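Local coordinates for malate synthase (Haloferax volcanii, PDB 3OYZ), which catalyses the magnesium-dependent Claisen condensation of acetyl-CoA with glyoxylate and hydrolysis of the resulting malyl-CoA, giving malate and CoA in the glyoxylate cycle, at residues V405-P410 and R427-G432; E93-G98 and I127-K132; P18-G23 and A63-E68; D344-S349 and M396-L401; P78-P83 and R182-V187. All coordinates share one frame; numbering follows the deposited sequence.

Contacts 2, 3 and 5 belong to the TIM barrel, and contacts 1 and 4 to the C-terminal helices. Contacts 3 and 5 are buried. Contacts 2 and 4 are partly buried, and contact 1 is at the surface. Contacts 1 and 4 share helix 397-408, and Arg427 of contact 1 forms salt bridges to Asp344 and Asp348 of contact 4. Contact 2 touches contact 5 where Trp130 packs on Leu183 and Leu186. Ile66 of contact 3 packs on Pro83 of contact 5. The buried contacts 3 and 5 pair polar groups by hydrogen bonds. The partly buried contact 2 is charged and contact 4 aliphatic, while contact 1 at the surface is sulfur-aromatic.

Contact 1: V405-P410 and R427-G432; sequences VYENRP and RAMEVG
A Met-aromatic contact joins Tyr406, near the end of helix 397-408, to Met429, in the type I turn from Ala428 to Val431 close to the C-terminus. Met429 SD lies 4.6 Å from the centroid of the Tyr406 ring. It is 44° off the ring normal, so the sulfur approaches obliquely. The methyl does the closest touching: Met429 CE is 3.6 Å from Tyr406 CD2. Met429 SD also sits 3.8 Å from Tyr406 CB, so the contact takes in the base of the tyrosine as well as its ring. The methionine chain is bent at both chi2 (-49°) and chi3 (-78°), which brings CE back against the tyrosine. The same methyl brushes the stem of a charged residue, with Met429 CE 4.2 Å from Glu407 CG. An alanine in place of Met429 would remove sulfur and methyl, and would probably open a gap beside the CB and CD2 side of Tyr406. Among its neighbours, Met429 also packs on Phe402 and Gln403 of helix 397-408. Tyr406 stacks on His413 and touches Leu416 of helix 413-420, as well as Val425 and Glu426 of helix 422-428.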
# COMPACT_ATOMS: atom_id res chain seq x y z
N VAL A 405 -6.75 -6.04 28.64
CA VAL A 405 -7.66 -7.16 28.71
C VAL A 405 -7.94 -7.56 30.17
O VAL A 405 -9.08 -7.72 30.58
CB VAL A 405 -7.08 -8.38 27.99
CG1 VAL A 405 -7.88 -9.62 28.41
CG2 VAL A 405 -7.16 -8.24 26.47
N TYR A 406 -6.89 -7.69 30.97
CA TYR A 406 -7.06 -7.97 32.40
C TYR A 406 -7.90 -6.88 33.09
O TYR A 406 -8.94 -7.20 33.68
CB TYR A 406 -5.69 -8.18 33.05
CG TYR A 406 -5.74 -8.85 34.41
CD1 TYR A 406 -5.79 -10.23 34.53
CD2 TYR A 406 -5.70 -8.08 35.57
CE1 TYR A 406 -5.83 -10.83 35.79
CE2 TYR A 406 -5.76 -8.66 36.84
CZ TYR A 406 -5.83 -10.03 36.94
OH TYR A 406 -5.88 -10.61 38.19
N GLU A 407 -7.51 -5.62 32.97
CA GLU A 407 -8.29 -4.48 33.47
C GLU A 407 -9.78 -4.43 33.10
O GLU A 407 -10.62 -3.99 33.88
CB GLU A 407 -7.60 -3.16 33.06
CG GLU A 407 -6.56 -2.69 34.07
CD GLU A 407 -5.51 -1.69 33.56
OE1 GLU A 407 -5.06 -1.83 32.40
OE2 GLU A 407 -5.12 -0.77 34.32
N ASN A 408 -10.13 -4.88 31.90
CA ASN A 408 -11.46 -4.60 31.39
C ASN A 408 -12.28 -5.87 31.27
O ASN A 408 -13.47 -5.78 30.94
CB ASN A 408 -11.39 -3.89 30.02
CG ASN A 408 -10.96 -2.45 30.17
OD1 ASN A 408 -11.77 -1.58 30.50
ND2 ASN A 408 -9.70 -2.17 29.90
N ARG A 409 -11.65 -7.02 31.46
CA ARG A 409 -12.35 -8.28 31.32
C ARG A 409 -12.30 -9.11 32.63
O ARG A 409 -11.72 -10.19 32.66
CB ARG A 409 -11.83 -9.03 30.08
CG ARG A 409 -12.19 -8.39 28.71
CD ARG A 409 -13.70 -8.21 28.50
NE ARG A 409 -14.50 -9.44 28.55
CZ ARG A 409 -14.66 -10.27 27.53
NH1 ARG A 409 -14.10 -9.99 26.36
NH2 ARG A 409 -15.40 -11.36 27.63
N PRO A 410 -12.87 -8.58 33.74
CA PRO A 410 -12.85 -9.38 35.02
C PRO A 410 -13.36 -10.82 34.87
O PRO A 410 -12.81 -11.74 35.50
CB PRO A 410 -13.70 -8.55 36.00
CG PRO A 410 -14.50 -7.60 35.13
CD PRO A 410 -13.63 -7.33 33.89
N ARG A 427 3.14 -10.27 37.66
CA ARG A 427 4.33 -9.64 37.08
C ARG A 427 4.04 -8.73 35.87
O ARG A 427 4.59 -7.63 35.80
CB ARG A 427 5.37 -10.70 36.72
CG ARG A 427 6.77 -10.12 36.58
CD ARG A 427 7.80 -11.18 36.86
NE ARG A 427 8.50 -11.68 35.69
CZ ARG A 427 9.54 -11.07 35.11
NH1 ARG A 427 9.97 -9.90 35.55
NH2 ARG A 427 10.13 -11.65 34.06
N ALA A 428 3.22 -9.22 34.93
CA ALA A 428 2.78 -8.52 33.70
C ALA A 428 2.05 -7.25 34.09
O ALA A 428 2.38 -6.17 33.60
CB ALA A 428 1.83 -9.38 32.89
N MET A 429 1.10 -7.41 35.00
CA MET A 429 0.39 -6.26 35.52
C MET A 429 1.27 -5.20 36.15
O MET A 429 0.76 -4.11 36.32
CB MET A 429 -0.75 -6.63 36.46
CG MET A 429 -1.81 -7.51 35.84
SD MET A 429 -2.33 -6.81 34.24
CE MET A 429 -3.44 -5.48 34.66
N GLU A 430 2.56 -5.45 36.38
CA GLU A 430 3.45 -4.44 36.96
C GLU A 430 4.18 -3.54 35.97
O GLU A 430 4.48 -2.40 36.31
CB GLU A 430 4.55 -5.05 37.83
CG GLU A 430 4.11 -5.99 38.95
CD GLU A 430 3.73 -5.28 40.23
OE1 GLU A 430 3.04 -4.23 40.15
OE2 GLU A 430 4.11 -5.80 41.31
N VAL A 431 4.52 -4.06 34.80
CA VAL A 431 5.37 -3.38 33.82
C VAL A 431 4.91 -1.96 33.50
O VAL A 431 3.71 -1.71 33.49
CB VAL A 431 5.37 -4.20 32.51
CG1 VAL A 431 6.20 -3.55 31.42
CG2 VAL A 431 5.85 -5.61 32.79
N GLY A 432 5.86 -1.05 33.24
CA GLY A 432 5.65 0.32 32.75
C GLY A 432 4.59 1.18 33.43
O GLY A 432 4.70 1.54 34.61

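Contact 2: E93-G98 and I127-K132; sequences ETRYQG and IDDWKK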
# COMPACT_ATOMS: atom_id res chain seq x y z
N GLU A 93 8.63 19.92 25.33
CA GLU A 93 9.93 20.00 26.10
C GLU A 93 11.00 19.37 25.24
O GLU A 93 12.09 19.94 25.10
CB GLU A 93 9.90 19.14 27.40
CG GLU A 93 8.98 19.73 28.44
CD GLU A 93 7.51 19.25 28.35
OE1 GLU A 93 7.05 18.68 27.29
OE2 GLU A 93 6.86 19.46 29.41
N THR A 94 10.67 18.25 24.61
CA THR A 94 11.61 17.60 23.70
C THR A 94 11.91 18.42 22.47
O THR A 94 13.08 18.51 22.07
CB THR A 94 11.15 16.21 23.31
OG1 THR A 94 10.74 15.49 24.47
CG2 THR A 94 12.15 15.38 22.49
N ARG A 95 10.90 19.08 21.87
CA ARG A 95 11.18 19.94 20.72
C ARG A 95 12.15 21.03 21.14
O ARG A 95 13.03 21.46 20.40
CB ARG A 95 9.83 20.63 20.27
CG ARG A 95 8.96 19.50 19.63
CD ARG A 95 7.76 20.08 18.83
NE ARG A 95 6.77 20.73 19.67
CZ ARG A 95 5.69 20.18 20.22
NH1 ARG A 95 5.48 18.86 20.18
NH2 ARG A 95 4.82 20.97 20.85
N TYR A 96 11.87 21.64 22.29
CA TYR A 96 12.69 22.78 22.73
C TYR A 96 14.14 22.32 22.98
O TYR A 96 15.06 22.97 22.57
CB TYR A 96 12.06 23.44 23.98
CG TYR A 96 12.79 24.68 24.47
CD1 TYR A 96 13.18 25.68 23.58
CD2 TYR A 96 13.10 24.86 25.81
CE1 TYR A 96 13.82 26.83 23.98
CE2 TYR A 96 13.82 26.01 26.22
CZ TYR A 96 14.13 27.00 25.31
OH TYR A 96 14.83 28.17 25.61
N GLN A 97 14.30 21.17 23.60
CA GLN A 97 15.63 20.59 23.84
C GLN A 97 16.38 20.38 22.53
O GLN A 97 17.56 20.78 22.41
CB GLN A 97 15.43 19.35 24.71
CG GLN A 97 16.78 18.62 24.97
CD GLN A 97 17.70 19.45 25.87
OE1 GLN A 97 17.65 19.25 27.08
NE2 GLN A 97 18.47 20.42 25.32
N GLY A 98 15.70 19.92 21.46
CA GLY A 98 16.42 19.63 20.22
C GLY A 98 16.76 20.93 19.56
O GLY A 98 17.85 21.10 19.05
N ILE A 127 1.97 17.51 8.93
CA ILE A 127 2.81 18.54 8.32
C ILE A 127 2.94 19.80 9.19
O ILE A 127 3.98 20.48 9.16
CB ILE A 127 2.25 18.84 6.90
CG1 ILE A 127 3.31 19.65 6.12
CG2 ILE A 127 0.89 19.64 7.01
CD1 ILE A 127 4.44 18.63 5.69
N ASP A 128 1.98 20.09 10.08
CA ASP A 128 2.15 21.31 10.87
C ASP A 128 3.27 21.10 11.94
O ASP A 128 3.95 22.07 12.24
CB ASP A 128 0.83 21.74 11.56
CG ASP A 128 -0.08 22.46 10.54
OD1 ASP A 128 0.32 22.70 9.36
OD2 ASP A 128 -1.16 22.88 10.90
N ASP A 129 3.49 19.88 12.39
CA ASP A 129 4.66 19.58 13.28
C ASP A 129 5.97 19.70 12.47
O ASP A 129 7.00 20.19 12.98
CB ASP A 129 4.62 18.14 13.80
CG ASP A 129 5.78 17.81 14.79
OD1 ASP A 129 5.94 18.56 15.79
OD2 ASP A 129 6.58 16.89 14.46
N TRP A 130 6.00 19.27 11.21
CA TRP A 130 7.20 19.53 10.39
C TRP A 130 7.48 21.00 10.20
O TRP A 130 8.65 21.43 10.15
CB TRP A 130 7.16 18.90 8.95
CG TRP A 130 6.89 17.41 8.88
CD1 TRP A 130 6.15 16.63 9.71
CD2 TRP A 130 7.24 16.58 7.76
NE1 TRP A 130 6.04 15.36 9.21
CE2 TRP A 130 6.66 15.31 7.98
CE3 TRP A 130 7.94 16.83 6.57
CZ2 TRP A 130 6.81 14.23 7.09
CZ3 TRP A 130 8.07 15.75 5.64
CH2 TRP A 130 7.54 14.47 5.94
N LYS A 131 6.45 21.84 10.12
CA LYS A 131 6.68 23.27 9.94
C LYS A 131 7.30 23.75 11.28
O LYS A 131 7.99 24.75 11.30
CB LYS A 131 5.33 23.98 9.75
CG LYS A 131 4.77 23.60 8.34
CD LYS A 131 3.36 24.26 8.11
CE LYS A 131 2.79 23.74 6.74
NZ LYS A 131 1.32 24.07 6.83
N LYS A 132 6.93 23.17 12.42
CA LYS A 132 7.56 23.70 13.71
C LYS A 132 9.09 23.43 13.68
O LYS A 132 9.85 24.28 14.10
CB LYS A 132 7.02 22.91 14.90
CG LYS A 132 5.53 23.26 15.16
CD LYS A 132 4.94 22.31 16.21
CE LYS A 132 3.44 22.68 16.38
NZ LYS A 132 2.80 21.76 17.39
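The guanidinium of Arg95 has the ammonium group of Lys132 over one face. Lys132 NZ stands 4.1 Å above its plane, displaced toward the rim, and the nearest guanidinium atom is Arg95 NH2, also 4.1 Å from Lys132 NZ. Asp129 comes to the same guanidinium obliquely, with the carboxylate and guanidinium planes 77° apart. Asp129 OD1 is 4.4 Å from Arg95 NH1 and well out of the guanidinium plane. No N-H points at the oxygen, so this is attraction between charges and not a salt bridge. The nearest approach is to the aliphatic stem, where Arg95 CD is 3.9 Å from Asp129 OD1. The carboxylate probably offsets part of the repulsion between the two cations. With CG anti to the backbone N (chi1 -177°), the Asp129 carboxylate swings to the side of Arg95. The polar ends have firmer partners outside these segments. Arg95 NH1 bonds to the carbonyl of His88, while Asp129 OD2 bonds to Trp87 NE1 and Gly125 N. The lysine chain is extended beyond CG, which carries its charge over the guanidinium face. A second flat group lies on the barrel side of helix 127-143. One face of the Trp130 indole carries Ile127 CD1, 3.9 Å above the plane and toward the rim, and the ring packs on Val155 and Ile157 of strand 152-157. Helices 92-105 and 127-143 follow strands 80-81 and 118-121 respectively. Their meeting is the side-by-side packing of successive outer helices in a TIM barrel.

Contact 3: P18-G23 and A63-E68; sequences PTAVEG and AENIVE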
# COMPACT_ATOMS: atom_id res chain seq x y z
N PRO A 18 26.51 6.53 18.41
CA PRO A 18 26.16 7.18 19.68
C PRO A 18 27.10 8.36 19.96
O PRO A 18 28.27 8.32 19.59
CB PRO A 18 26.34 6.07 20.72
CG PRO A 18 26.23 4.82 19.93
CD PRO A 18 26.82 5.10 18.56
N THR A 19 26.62 9.46 20.54
CA THR A 19 27.46 10.64 20.64
C THR A 19 28.21 10.68 21.99
O THR A 19 29.18 11.43 22.13
CB THR A 19 26.58 11.89 20.57
OG1 THR A 19 25.67 11.71 21.65
CG2 THR A 19 25.78 11.87 19.26
N ALA A 20 27.76 9.90 22.95
CA ALA A 20 28.31 9.90 24.31
C ALA A 20 27.98 8.60 25.04
O ALA A 20 26.83 8.36 25.40
CB ALA A 20 27.83 11.10 25.12
N VAL A 21 28.98 7.74 25.28
CA VAL A 21 28.73 6.46 25.95
C VAL A 21 29.33 6.47 27.35
O VAL A 21 30.40 7.05 27.56
CB VAL A 21 29.29 5.30 25.10
CG1 VAL A 21 28.98 3.93 25.72
CG2 VAL A 21 28.70 5.36 23.70
N GLU A 22 28.64 5.90 28.32
CA GLU A 22 29.11 5.95 29.71
C GLU A 22 29.97 4.72 30.07
O GLU A 22 30.02 3.74 29.32
CB GLU A 22 27.95 6.15 30.69
CG GLU A 22 28.38 6.59 32.10
CD GLU A 22 27.28 7.29 32.90
OE1 GLU A 22 26.14 6.79 32.99
OE2 GLU A 22 27.58 8.39 33.44
N GLY A 23 30.66 4.79 31.21
CA GLY A 23 31.58 3.74 31.63
C GLY A 23 32.92 4.44 31.49
O GLY A 23 33.53 4.82 32.49
N ALA A 63 25.95 16.35 23.05
CA ALA A 63 25.96 17.45 22.10
C ALA A 63 27.27 18.23 22.11
O ALA A 63 27.66 18.84 21.10
CB ALA A 63 24.80 18.40 22.43
N GLU A 64 27.89 18.30 23.29
CA GLU A 64 29.31 18.80 23.36
C GLU A 64 30.26 17.93 22.56
O GLU A 64 31.00 18.45 21.72
CB GLU A 64 29.79 19.01 24.81
CG GLU A 64 29.14 20.29 25.34
CD GLU A 64 29.02 20.29 26.86
OE1 GLU A 64 29.39 19.27 27.50
OE2 GLU A 64 28.51 21.30 27.42
N ASN A 65 30.09 16.61 22.68
CA ASN A 65 30.95 15.69 21.93
C ASN A 65 30.80 15.92 20.46
O ASN A 65 31.80 15.91 19.72
CB ASN A 65 30.66 14.22 22.27
CG ASN A 65 31.20 13.87 23.62
OD1 ASN A 65 31.87 14.72 24.18
ND2 ASN A 65 30.81 12.75 24.22
N ILE A 66 29.54 16.12 20.02
CA ILE A 66 29.32 16.45 18.63
C ILE A 66 30.08 17.67 18.19
O ILE A 66 30.69 17.72 17.12
CB ILE A 66 27.75 16.70 18.32
CG1 ILE A 66 27.03 15.37 18.32
CG2 ILE A 66 27.62 17.38 16.97
CD1 ILE A 66 25.40 15.46 18.45
N VAL A 67 29.98 18.75 18.95
CA VAL A 67 30.74 19.95 18.56
C VAL A 67 32.27 19.69 18.50
O VAL A 67 32.96 20.04 17.54
CB VAL A 67 30.52 21.15 19.49
CG1 VAL A 67 31.50 22.31 19.13
CG2 VAL A 67 29.11 21.67 19.41
N GLU A 68 32.76 19.01 19.52
CA GLU A 68 34.22 18.72 19.65
C GLU A 68 34.76 17.84 18.52
O GLU A 68 35.72 18.24 17.84
CB GLU A 68 34.43 18.05 21.01
CG GLU A 68 35.86 18.04 21.58
CD GLU A 68 36.04 16.95 22.63
OE1 GLU A 68 35.21 16.73 23.54
OE2 GLU A 68 37.07 16.26 22.54
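Asn65 points its amide at the backbone of the loop, while Ile66, one residue on in helix 59-73, crosses the side chain of Thr19 obliquely. Asn65 ND2 donates to Thr19 O over 3.0 Å, with an N-H...O angle of 154°. The donor lies in the carbonyl plane of Thr19 and meets a lone pair, at a C=O...N angle of 142°. The oxygen in turn lies almost exactly in the amide plane of Asn65. Both flat groups are therefore well aligned for the bond. Asn65 ND2 also bonds to Ser27 OG, so two partners fix how the amide is turned. The methyl of Ala20 packs beside this amide, its CB 3.5 Å from Asn65 ND2. The loop 18-23 follows strand 13-18 at the C-terminal end of the TIM-barrel strands, the end where such barrels carry their active site. Pro18 touches the bound acetyl-CoA, and Ser17 just before it is an acetyl-CoA binding residue. A leucine in place of Asn65 would probably leave Thr19 O and Ser27 OG without their amide partner. The apolar half of the contact is made by Thr19 CG2, which lies 3.7 Å from Ile66 CD1 and 3.8 Å from Ile66 CG1. With chi1 at 57°, Thr19 CG2 is anti to the carbonyl carbon and faces Ile66, while OG1 bonds to Asn50 OD1. Thr19 and Ile66 both pack on Pro48 of strand 45-49, and Ile66 also meets Ile105 of helix 92-105.

Contact 4: D344-S349 and M396-L401; sequences DDIVDS and MTPISL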
# COMPACT_ATOMS: atom_id res chain seq x y z
N ASP A 344 6.72 -14.06 29.96
CA ASP A 344 7.92 -13.92 30.81
C ASP A 344 9.20 -13.49 30.11
O ASP A 344 9.92 -12.63 30.60
CB ASP A 344 8.19 -15.23 31.55
CG ASP A 344 7.71 -15.18 32.98
OD1 ASP A 344 7.99 -14.16 33.65
OD2 ASP A 344 7.08 -16.17 33.40
N ASP A 345 9.49 -14.12 28.98
CA ASP A 345 10.64 -13.73 28.17
C ASP A 345 10.64 -12.23 27.79
O ASP A 345 11.65 -11.54 27.93
CB ASP A 345 10.69 -14.59 26.91
CG ASP A 345 11.08 -16.02 27.19
OD1 ASP A 345 12.05 -16.22 27.96
OD2 ASP A 345 10.42 -16.92 26.64
N ILE A 346 9.48 -11.76 27.32
CA ILE A 346 9.30 -10.35 26.94
C ILE A 346 9.65 -9.35 28.05
O ILE A 346 10.50 -8.45 27.86
CB ILE A 346 7.88 -10.06 26.37
CG1 ILE A 346 7.75 -10.66 24.96
CG2 ILE A 346 7.65 -8.57 26.32
CD1 ILE A 346 6.39 -11.23 24.68
N VAL A 347 9.03 -9.52 29.21
CA VAL A 347 9.44 -8.73 30.37
C VAL A 347 10.95 -8.79 30.68
O VAL A 347 11.56 -7.77 31.02
CB VAL A 347 8.68 -9.25 31.61
CG1 VAL A 347 9.00 -8.38 32.82
CG2 VAL A 347 7.17 -9.42 31.29
N ASP A 348 11.56 -9.97 30.56
CA ASP A 348 12.99 -10.13 30.80
C ASP A 348 13.81 -9.24 29.84
O ASP A 348 14.72 -8.52 30.29
CB ASP A 348 13.43 -11.60 30.60
CG ASP A 348 13.04 -12.54 31.76
OD1 ASP A 348 12.60 -12.04 32.82
OD2 ASP A 348 13.15 -13.79 31.62
N SER A 349 13.52 -9.32 28.54
CA SER A 349 14.27 -8.50 27.57
C SER A 349 14.17 -7.02 27.90
O SER A 349 15.14 -6.28 27.75
CB SER A 349 13.80 -8.73 26.15
OG SER A 349 13.76 -10.13 25.92
N MET A 396 6.73 -3.79 24.12
CA MET A 396 5.74 -3.71 25.20
C MET A 396 4.32 -4.00 24.70
O MET A 396 3.43 -4.28 25.50
CB MET A 396 5.79 -2.31 25.79
CG MET A 396 5.07 -2.22 27.13
SD MET A 396 5.43 -0.61 27.84
CE MET A 396 7.00 -0.15 27.09
N THR A 397 4.07 -3.92 23.40
CA THR A 397 2.68 -4.10 22.92
C THR A 397 1.93 -5.33 23.38
O THR A 397 0.81 -5.20 23.85
CB THR A 397 2.57 -3.92 21.38
OG1 THR A 397 3.00 -2.58 21.15
CG2 THR A 397 1.14 -4.11 20.88
N PRO A 398 2.52 -6.54 23.27
CA PRO A 398 1.79 -7.71 23.76
C PRO A 398 1.46 -7.64 25.25
O PRO A 398 0.40 -8.10 25.64
CB PRO A 398 2.70 -8.90 23.40
CG PRO A 398 3.96 -8.34 22.87
CD PRO A 398 3.81 -6.86 22.62
N ILE A 399 2.29 -6.95 26.04
CA ILE A 399 2.01 -6.67 27.45
C ILE A 399 0.90 -5.63 27.66
O ILE A 399 0.02 -5.87 28.50
CB ILE A 399 3.26 -6.15 28.21
CG1 ILE A 399 4.43 -7.13 28.11
CG2 ILE A 399 2.91 -5.82 29.69
CD1 ILE A 399 4.01 -8.59 28.11
N SER A 400 0.95 -4.49 26.96
CA SER A 400 -0.11 -3.49 27.03
C SER A 400 -1.46 -4.06 26.65
O SER A 400 -2.45 -3.72 27.25
CB SER A 400 0.18 -2.27 26.14
OG SER A 400 1.46 -1.79 26.48
N LEU A 401 -1.49 -4.97 25.68
CA LEU A 401 -2.72 -5.61 25.33
C LEU A 401 -3.16 -6.52 26.48
O LEU A 401 -4.34 -6.53 26.82
CB LEU A 401 -2.54 -6.43 24.06
CG LEU A 401 -3.67 -7.42 23.97
CD1 LEU A 401 -4.90 -6.83 23.40
CD2 LEU A 401 -3.32 -8.61 23.12
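Apolar packing carries this contact, and Ile346 supplies both touches from helix 343-358. Ile346 CG2 lies 4.0 Å from Ile399 CG1 and 4.1 Å from Ile399 CD1. The two isoleucines slide past each other in opposite directions. The other branch reaches further along, with Ile346 CD1 4.2 Å from Pro398 CG, and here the side chains cross obliquely. With chi1 of Ile346 at -73°, CG2 lies anti to the backbone N and faces Ile399, while CG1 carries CD1 to Pro398. This is helix-to-helix packing in the C-terminal helices: the first turns of helix 343-358 meet the first turn of helix 397-408. Pro398 also touches Met200, and Ile399 touches Met343 and Val431. The hydroxyls of both segments bond back to their own backbone. Ser349 OG donates to Asp345 O over 3.2 Å, from above the carbonyl plane, and that oxygen also accepts from Ser349 N at 3.0 Å. Ser400 OG makes a weak bond to Met396 O. Among the charged groups, Asp344 and Asp348 form salt bridges to Arg427. The second subunit packs on the same two helices: Asp345 meets Gly277 of that subunit, Thr397 its Leu254, and Ser400 and Leu401 its Phe10.

Contact 5: P78-P83 and R182-V187; sequences PGEIHP and RLFLLV
Phe184, at the start of strand 183-188, reaches across the TIM barrel near the N-terminal ends of its strands to Glu80 and His82 of segment 78-83, whose short strand 80-81 is not its neighbour in the sheet. From CB the chain runs with CG anti to the backbone N (chi1 177°), and the ring lies against Glu80 and His82. Phe184 CD2 comes first, 3.6 Å from His82 CE1. Phe184 CE2, further out, touches both partners: it is 3.8 Å from His82 NE2 and 3.7 Å from Glu80 OE1. The Phe184 and His82 rings meet obliquely, their planes 32° apart. Leu185 CD2 covers one face of the phenyl ring, over its centre, and His6 meets the ring too. Glu80 and His82 are tied to each other by a hydrogen bond. His82 NE2 donates to Glu80 OE1 over 2.8 Å, nearly straight at 167°, and the oxygen lies close to the imidazole plane and uses its anti lone pair. The phenyl ring therefore packs on a hydrogen-bonded pair. That bond gives two polar atoms of buried residues a partner. It probably holds the imidazole's rotation and makes it easier for a carboxylate oxygen to lie against a phenyl ring.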
# COMPACT_ATOMS: atom_id res chain seq x y z
N PRO A 78 34.70 12.09 4.48
CA PRO A 78 34.36 12.31 3.07
C PRO A 78 32.84 12.29 2.71
O PRO A 78 32.55 12.64 1.58
CB PRO A 78 34.93 11.07 2.37
CG PRO A 78 34.76 10.01 3.38
CD PRO A 78 35.03 10.68 4.75
N GLY A 79 31.98 11.73 3.55
CA GLY A 79 30.51 11.78 3.33
C GLY A 79 29.87 13.06 3.86
O GLY A 79 30.57 14.05 4.04
N GLU A 80 28.56 13.10 4.12
CA GLU A 80 27.97 14.37 4.62
C GLU A 80 27.64 14.13 6.04
O GLU A 80 27.20 13.03 6.36
CB GLU A 80 26.66 14.69 3.84
CG GLU A 80 26.89 15.22 2.40
CD GLU A 80 25.57 15.71 1.74
OE1 GLU A 80 24.55 15.80 2.47
OE2 GLU A 80 25.53 16.08 0.53
N ILE A 81 27.72 15.15 6.89
CA ILE A 81 27.41 15.00 8.28
C ILE A 81 26.05 15.71 8.65
O ILE A 81 25.85 16.91 8.46
CB ILE A 81 28.56 15.56 9.18
CG1 ILE A 81 29.96 15.02 8.73
CG2 ILE A 81 28.28 15.30 10.68
CD1 ILE A 81 31.11 15.48 9.75
N HIS A 82 25.16 14.95 9.25
CA HIS A 82 23.80 15.44 9.59
C HIS A 82 23.49 14.84 10.93
O HIS A 82 22.92 13.76 10.97
CB HIS A 82 22.82 14.82 8.54
CG HIS A 82 22.98 15.34 7.15
ND1 HIS A 82 22.16 16.32 6.61
CD2 HIS A 82 23.77 14.91 6.13
CE1 HIS A 82 22.50 16.54 5.36
NE2 HIS A 82 23.45 15.66 5.02
N PRO A 83 23.77 15.50 12.08
CA PRO A 83 23.48 14.88 13.35
C PRO A 83 21.97 14.75 13.71
O PRO A 83 21.18 15.62 13.29
CB PRO A 83 24.08 15.90 14.36
CG PRO A 83 25.12 16.60 13.67
CD PRO A 83 24.54 16.75 12.24
N ARG A 182 14.16 23.08 2.38
CA ARG A 182 15.39 22.46 2.98
C ARG A 182 15.33 20.94 3.21
O ARG A 182 16.35 20.28 3.54
CB ARG A 182 15.68 23.16 4.34
CG ARG A 182 14.66 22.78 5.49
CD ARG A 182 14.80 23.36 6.92
NE ARG A 182 14.71 24.82 6.98
CZ ARG A 182 15.72 25.68 6.97
NH1 ARG A 182 16.96 25.25 6.78
NH2 ARG A 182 15.51 26.98 7.12
N LEU A 183 14.14 20.34 3.05
CA LEU A 183 13.98 18.92 3.21
C LEU A 183 14.89 18.12 2.27
O LEU A 183 14.97 18.43 1.09
CB LEU A 183 12.55 18.39 2.92
CG LEU A 183 11.62 18.75 4.11
CD1 LEU A 183 10.09 18.56 3.69
CD2 LEU A 183 11.88 17.68 5.25
N PHE A 184 15.51 17.09 2.86
CA PHE A 184 16.54 16.29 2.17
C PHE A 184 16.12 14.83 2.23
O PHE A 184 15.65 14.32 1.23
CB PHE A 184 17.94 16.55 2.79
CG PHE A 184 19.04 15.70 2.17
CD1 PHE A 184 18.98 15.34 0.83
CD2 PHE A 184 20.11 15.25 2.95
CE1 PHE A 184 19.95 14.49 0.22
CE2 PHE A 184 21.10 14.40 2.36
CZ PHE A 184 21.02 14.03 1.02
N LEU A 185 16.27 14.15 3.35
CA LEU A 185 15.96 12.72 3.31
C LEU A 185 14.63 12.48 4.08
O LEU A 185 14.33 13.13 5.12
CB LEU A 185 17.00 11.86 4.07
CG LEU A 185 18.45 12.13 3.61
CD1 LEU A 185 19.41 11.39 4.54
CD2 LEU A 185 18.56 11.48 2.24
N LEU A 186 13.91 11.50 3.56
CA LEU A 186 12.75 10.98 4.27
C LEU A 186 13.16 9.58 4.64
O LEU A 186 13.37 8.73 3.75
CB LEU A 186 11.52 10.90 3.33
CG LEU A 186 11.20 12.24 2.66
CD1 LEU A 186 9.95 11.99 1.68
CD2 LEU A 186 10.99 13.33 3.78
N VAL A 187 13.24 9.32 5.94
CA VAL A 187 13.90 8.07 6.33
C VAL A 187 12.95 7.25 7.15
O VAL A 187 12.46 7.76 8.11
CB VAL A 187 15.16 8.35 7.24
CG1 VAL A 187 15.90 7.07 7.58
CG2 VAL A 187 16.09 9.35 6.58